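Local atomic coordinates of hypothetical protein (Exiguobacterium sibiricum, PDB entry 2HKV), a protein that is of unknown function but, as a putative member of the DinB family, folds as a helical bundle that binds a nickel ion. Residues 65-68 with 69-72; 91-94 with 95-99. All blocks are in the same frame, centred on the assembly; numbering follows the deposited sequence.

Contact 1. Residues 65-68 with 69-72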
ATOM      1  N   THR A  65       9.078  19.839  13.089  1.00 40.22           N
ATOM      2  CA  THR A  65      10.040  20.534  12.285  1.00 37.09           C
ATOM      3  C   THR A  65      11.021  19.561  11.665  1.00 36.98           C
ATOM      4  O   THR A  65      11.090  18.374  12.034  1.00 33.32           O
ATOM      5  CB  THR A  65      10.778  21.637  13.083  1.00 39.63           C
ATOM      6  OG1 THR A  65      11.593  21.046  14.112  1.00 35.43           O
ATOM      7  CG2 THR A  65       9.760  22.591  13.690  1.00 37.38           C
ATOM      8  N   ALA A  66      11.760  20.085  10.695  1.00 36.13           N
ATOM      9  CA  ALA A  66      12.811  19.340  10.041  1.00 34.08           C
ATOM     10  C   ALA A  66      13.814  18.820  11.067  1.00 31.85           C
ATOM     11  O   ALA A  66      14.125  17.628  11.034  1.00 34.56           O
ATOM     12  CB  ALA A  66      13.470  20.182   8.990  1.00 31.03           C
ATOM     13  N   ASP A  67      14.240  19.658  12.019  1.00 29.87           N
ATOM     14  CA  ASP A  67      15.162  19.189  13.031  1.00 29.28           C
ATOM     15  C   ASP A  67      14.576  18.193  13.959  1.00 28.43           C
ATOM     16  O   ASP A  67      15.284  17.309  14.403  1.00 31.21           O
ATOM     17  CB  ASP A  67      15.757  20.283  13.897  1.00 21.43           C
ATOM     18  CG  ASP A  67      16.990  19.788  14.704  1.00 34.01           C
ATOM     19  OD1 ASP A  67      17.964  19.232  14.097  1.00 36.66           O
ATOM     20  OD2 ASP A  67      16.990  20.003  15.938  1.00 41.49           O
ATOM     21  N   GLU A  68      13.298  18.334  14.286  1.00 34.27           N
ATOM     22  CA  GLU A  68      12.634  17.418  15.193  1.00 34.45           C
ATOM     23  C   GLU A  68      12.587  16.059  14.554  1.00 32.20           C
ATOM     24  O   GLU A  68      12.795  15.037  15.208  1.00 31.83           O
ATOM     25  CB  GLU A  68      11.214  17.925  15.524  1.00 36.53           C
ATOM     26  CG  GLU A  68      11.243  19.031  16.601  1.00 43.42           C
ATOM     27  CD  GLU A  68       9.896  19.701  16.933  1.00 40.53           C
ATOM     28  OE1 GLU A  68       8.926  19.576  16.184  1.00 40.12           O
ATOM     29  OE2 GLU A  68       9.860  20.420  17.964  1.00 58.40           O
HETATM   30  N   MSE A  69      12.335  16.040  13.251  1.00 32.58           N
HETATM   31  CA  MSE A  69      12.264  14.792  12.527  1.00 31.63           C
HETATM   32  C   MSE A  69      13.636  14.172  12.378  1.00 30.51           C
HETATM   33  O   MSE A  69      13.761  12.947  12.443  1.00 32.70           O
HETATM   34  CB  MSE A  69      11.606  14.970  11.139  1.00 34.80           C
HETATM   35  CG  MSE A  69      10.130  15.247  11.139  1.00 40.82           C
HETATM   36 SE   MSE A  69       9.091  14.162  12.462  0.70 43.65          SE
HETATM   37  CE  MSE A  69       9.482  12.353  11.771  1.00 36.79           C
ATOM     38  N   ALA A  70      14.672  15.005  12.230  1.00 29.17           N
ATOM     39  CA  ALA A  70      16.003  14.489  12.107  1.00 29.09           C
ATOM     40  C   ALA A  70      16.363  13.825  13.408  1.00 29.41           C
ATOM     41  O   ALA A  70      17.064  12.826  13.431  1.00 35.14           O
ATOM     42  CB  ALA A  70      17.002  15.610  11.834  1.00 30.99           C
ATOM     43  N   GLN A  71      15.945  14.440  14.500  1.00 29.12           N
ATOM     44  CA  GLN A  71      16.242  13.917  15.819  1.00 30.47           C
ATOM     45  C   GLN A  71      15.490  12.599  16.003  1.00 31.93           C
ATOM     46  O   GLN A  71      16.042  11.704  16.629  1.00 34.11           O
ATOM     47  CB  GLN A  71      15.826  14.919  16.873  1.00 26.32           C
ATOM     48  CG  GLN A  71      15.950  14.397  18.274  1.00 28.44           C
ATOM     49  CD  GLN A  71      15.757  15.465  19.306  1.00 32.82           C
ATOM     50  OE1 GLN A  71      15.825  16.692  19.009  1.00 35.76           O
ATOM     51  NE2 GLN A  71      15.546  15.025  20.553  1.00 30.54           N
ATOM     52  N   PHE A  72      14.286  12.486  15.401  1.00 32.84           N
ATOM     53  CA  PHE A  72      13.416  11.325  15.504  1.00 31.52           C
ATOM     54  C   PHE A  72      14.014  10.180  14.734  1.00 34.32           C
ATOM     55  O   PHE A  72      14.106   9.082  15.241  1.00 37.68           O
ATOM     56  CB  PHE A  72      11.996  11.632  14.934  1.00 33.16           C
ATOM     57  CG  PHE A  72      11.051  10.444  14.931  1.00 35.14           C
ATOM     58  CD1 PHE A  72      10.239  10.163  16.028  1.00 38.15           C
ATOM     59  CD2 PHE A  72      10.949   9.662  13.833  1.00 30.46           C
ATOM     60  CE1 PHE A  72       9.361   9.068  16.027  1.00 32.11           C
ATOM     61  CE2 PHE A  72      10.075   8.542  13.810  1.00 41.92           C
ATOM     62  CZ  PHE A  72       9.286   8.255  14.903  1.00 33.69           C
TER
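Met-69 N donates to Thr-65 O at 2.9 Å, the first of four backbone bonds that wind the start of helix 66-73. Ala-70 N to Ala-66 O, Gln-71 N to Asp-67 O and Phe-72 N to Glu-68 O repeat the i to i+4 pattern. The last is the most bent, with an angle of 135° at the hydrogen.

Capping bonds finish the N-terminal turn. Thr-65 is the N-cap. Its chi1 of 66° brings OG1 round to accept from Glu-68 N at 3.2 Å. Glu-68 answers: its OE1 takes the N-H of Thr-65 at 3.1 Å, in a nearly straight bond that meets the carboxylate from above its plane. The two reciprocal bonds make a capping box, the classic closure of a helix start. The carboxylate lies near the N-terminal end of the helix, where the helix dipole would probably favour its negative charge. Glu-68 has CG beside its own backbone N (chi1 -80°), and the chain then runs extended back to Thr-65.

The remaining contacts across the segments are van der Waals touches of side-chain carbons on backbone carbonyl oxygens. Met-69, a selenomethionine, lays CG 3.4 Å from Thr-65 O. Ala-70 CB rests 3.5 Å from Asp-67 O. The rest of the Met-69 chain bends away from the 65-68 turn and touches Ala-56 of helix 43-61. The Phe-72 side chain packs on Val-52, Glu-55 and Ala-56 of that same helix.

Contact 2. Residues 91-94 with 95-99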
ATOM      1  N   GLN A  91       0.602   1.790  18.451  1.00 33.74           N
ATOM      2  CA  GLN A  91      -0.144   2.356  19.583  1.00 36.59           C
ATOM      3  C   GLN A  91      -0.350   3.857  19.405  1.00 35.78           C
ATOM      4  O   GLN A  91      -1.417   4.401  19.700  1.00 34.34           O
ATOM      5  CB  GLN A  91       0.594   2.088  20.900  1.00 37.84           C
ATOM      6  CG  GLN A  91      -0.231   2.450  22.119  1.00 47.26           C
ATOM      7  CD  GLN A  91      -1.533   1.662  22.155  1.00 53.35           C
ATOM      8  OE1 GLN A  91      -1.522   0.423  22.140  1.00 54.28           O
ATOM      9  NE2 GLN A  91      -2.661   2.379  22.159  1.00 38.31           N
ATOM     10  N   TYR A  92       0.682   4.533  18.910  1.00 35.29           N
ATOM     11  CA  TYR A  92       0.628   5.960  18.704  1.00 36.69           C
ATOM     12  C   TYR A  92      -0.457   6.256  17.674  1.00 35.73           C
ATOM     13  O   TYR A  92      -1.293   7.179  17.865  1.00 35.81           O
ATOM     14  CB  TYR A  92       1.977   6.450  18.182  1.00 36.85           C
ATOM     15  CG  TYR A  92       2.109   7.942  18.077  1.00 38.77           C
ATOM     16  CD1 TYR A  92       1.606   8.615  16.975  1.00 40.83           C
ATOM     17  CD2 TYR A  92       2.721   8.684  19.082  1.00 39.74           C
ATOM     18  CE1 TYR A  92       1.712   9.983  16.848  1.00 43.96           C
ATOM     19  CE2 TYR A  92       2.856  10.068  18.958  1.00 42.44           C
ATOM     20  CZ  TYR A  92       2.336  10.708  17.834  1.00 42.15           C
ATOM     21  OH  TYR A  92       2.435  12.064  17.694  1.00 49.25           O
ATOM     22  N   TYR A  93      -0.413   5.484  16.594  1.00 36.32           N
ATOM     23  CA  TYR A  93      -1.386   5.610  15.518  1.00 34.80           C
ATOM     24  C   TYR A  93      -2.818   5.372  16.052  1.00 35.32           C
ATOM     25  O   TYR A  93      -3.737   6.117  15.738  1.00 36.14           O
ATOM     26  CB  TYR A  93      -1.047   4.655  14.381  1.00 34.65           C
ATOM     27  CG  TYR A  93      -1.967   4.755  13.134  1.00 33.61           C
ATOM     28  CD1 TYR A  93      -3.125   3.982  13.025  1.00 32.06           C
ATOM     29  CD2 TYR A  93      -1.656   5.614  12.078  1.00 33.63           C
ATOM     30  CE1 TYR A  93      -3.930   4.054  11.902  1.00 34.29           C
ATOM     31  CE2 TYR A  93      -2.468   5.697  10.944  1.00 34.71           C
ATOM     32  CZ  TYR A  93      -3.614   4.923  10.872  1.00 33.08           C
ATOM     33  OH  TYR A  93      -4.430   5.018   9.773  1.00 35.72           O
ATOM     34  N   GLN A  94      -2.994   4.317  16.821  1.00 33.87           N
ATOM     35  CA  GLN A  94      -4.334   3.994  17.317  1.00 37.67           C
ATOM     36  C   GLN A  94      -4.871   5.110  18.177  1.00 34.48           C
ATOM     37  O   GLN A  94      -6.064   5.434  18.138  1.00 37.32           O
ATOM     38  CB  GLN A  94      -4.334   2.709  18.123  1.00 39.73           C
ATOM     39  CG  GLN A  94      -4.158   1.477  17.297  1.00 43.17           C
ATOM     40  CD  GLN A  94      -4.147   0.253  18.169  1.00 45.52           C
ATOM     41  OE1 GLN A  94      -3.085  -0.320  18.467  1.00 60.54           O
ATOM     42  NE2 GLN A  94      -5.321  -0.128  18.636  1.00 43.21           N
ATOM     43  N   ASP A  95      -4.003   5.732  18.963  1.00 34.02           N
ATOM     44  CA  ASP A  95      -4.467   6.809  19.814  1.00 36.10           C
ATOM     45  C   ASP A  95      -4.900   8.032  19.004  1.00 34.49           C
ATOM     46  O   ASP A  95      -5.895   8.672  19.323  1.00 33.44           O
ATOM     47  CB  ASP A  95      -3.348   7.215  20.757  1.00 38.78           C
ATOM     48  CG  ASP A  95      -2.979   6.111  21.757  1.00 47.40           C
ATOM     49  OD1 ASP A  95      -3.709   5.076  21.850  1.00 53.69           O
ATOM     50  OD2 ASP A  95      -1.949   6.300  22.461  1.00 53.98           O
ATOM     51  N   ARG A  96      -4.140   8.358  17.957  1.00 33.75           N
ATOM     52  CA  ARG A  96      -4.497   9.470  17.061  1.00 36.77           C
ATOM     53  C   ARG A  96      -5.767   9.130  16.249  1.00 39.74           C
ATOM     54  O   ARG A  96      -6.615   9.994  15.936  1.00 40.99           O
ATOM     55  CB  ARG A  96      -3.327   9.833  16.144  1.00 39.35           C
ATOM     56  CG  ARG A  96      -2.080  10.396  16.871  1.00 39.93           C
ATOM     57  CD  ARG A  96      -2.416  11.002  18.211  1.00 53.30           C
ATOM     58  NE  ARG A  96      -1.258  11.448  18.983  1.00 58.46           N
ATOM     59  CZ  ARG A  96      -0.413  10.673  19.671  1.00 60.80           C
ATOM     60  NH1 ARG A  96      -0.509   9.353  19.675  1.00 58.82           N
ATOM     61  NH2 ARG A  96       0.567  11.251  20.359  1.00 72.00           N
ATOM     62  N   LEU A  97      -5.885   7.862  15.930  1.00 40.06           N
ATOM     63  CA  LEU A  97      -6.992   7.382  15.122  1.00 41.18           C
ATOM     64  C   LEU A  97      -8.289   7.708  15.798  1.00 37.54           C
ATOM     65  O   LEU A  97      -9.205   8.178  15.164  1.00 41.25           O
ATOM     66  CB  LEU A  97      -6.861   5.885  14.875  1.00 41.06           C
ATOM     67  CG  LEU A  97      -7.953   5.161  14.065  1.00 40.83           C
ATOM     68  CD1 LEU A  97      -8.111   5.811  12.682  1.00 37.37           C
ATOM     69  CD2 LEU A  97      -7.648   3.680  13.944  1.00 38.70           C
HETATM   70  N   MSE A  98      -8.332   7.510  17.103  1.00 40.92           N
HETATM   71  CA  MSE A  98      -9.556   7.654  17.853  1.00 43.66           C
HETATM   72  C   MSE A  98      -9.790   9.072  18.351  1.00 44.49           C
HETATM   73  O   MSE A  98     -10.917   9.490  18.494  1.00 45.46           O
HETATM   74  CB  MSE A  98      -9.542   6.675  19.014  1.00 46.03           C
HETATM   75  CG  MSE A  98      -9.319   5.246  18.545  1.00 48.94           C
HETATM   76 SE   MSE A  98     -10.731   4.578  17.299  0.70 59.58          SE
HETATM   77  CE  MSE A  98      -9.841   2.851  16.647  1.00 49.81           C
ATOM     78  N   ALA A  99      -8.731   9.829  18.560  1.00 47.94           N
ATOM     79  CA  ALA A  99      -8.835  11.192  19.071  1.00 53.19           C
ATOM     80  C   ALA A  99      -8.774  12.248  17.950  1.00 56.87           C
ATOM     81  O   ALA A  99      -7.920  12.186  17.057  1.00 56.13           O
ATOM     82  CB  ALA A  99      -7.716  11.415  20.026  1.00 54.01           C
TER
HETATM   83  O   HOH W   1       2.593  13.533  20.010  1.00 70.70           O
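Arg-96 N donates to Tyr-92 O at 3.1 Å within the last turns of helix 82-98. Asp-95 N to Gln-91 O, Leu-97 N to Tyr-93 O and Met-98 N to Gln-94 O keep the same i to i+4 spacing. Ala-99 is the first residue to leave helical angles.

The Arg-96 side chain folds back along the helix. Its NH1 gives a second bond to Tyr-92 O, at 2.9 Å. The two donors reach this oxygen from opposite faces of its carbonyl plane. The guanidinium lies over one face of the Tyr-92 ring, with planes 25° apart. Arg-96 CZ sits 3.4 Å from the Tyr-92 ring centroid, a cation-pi stack. A chi2 of -23°, nearly eclipsed, bends the arginine chain into this place. A water accepts weakly from Arg-96 NH2 and hydrogen-bonds Tyr-92 OH at 2.7 Å. An alanine in place of Tyr-92 would probably leave the guanidinium without its stacking partner, held less firmly against turning.

In this helical bundle, Tyr-93 and Leu-97 form the inward side of helix 82-98. Tyr-93 CE1 lies 4.3 Å from Leu-97 CD2. Both side chains pack on Leu-9 of helix 4-26, and Tyr-93 OH is hydrogen-bonded to Leu-118 O of helix 114-138.

On the exposed side, Gln-91 NE2 donates to Asp-95 OD1 at 2.9 Å. The acceptor lies close to the amide plane, while the amide nitrogen comes to OD1 from the syn side but well out of the carboxylate plane. Gln-91 is bent at chi2 (59°), which turns its amide toward the carboxylate.

How the contacts relate
Both contacts are local turns of helices that follow each other in the chain. Contact 1 lies at the start of helix 66-73, contact 2 at the end of helix 82-98. Their centres are about 21 Å apart and they do not touch. Contact 1 is a surface contact, and contact 2 is partly buried. The first relies on polar capping of a helix start. The second adds a charged group on an aromatic face and an apolar inward side. Each rests on helix 43-61, with Glu-55 touched by Phe-72 and by Tyr-92. Contact 2 also meets helices 4-26 and 114-138. The nickel is about 11 Å from the Met-69 side chain and about 14 Å from that of Tyr-93.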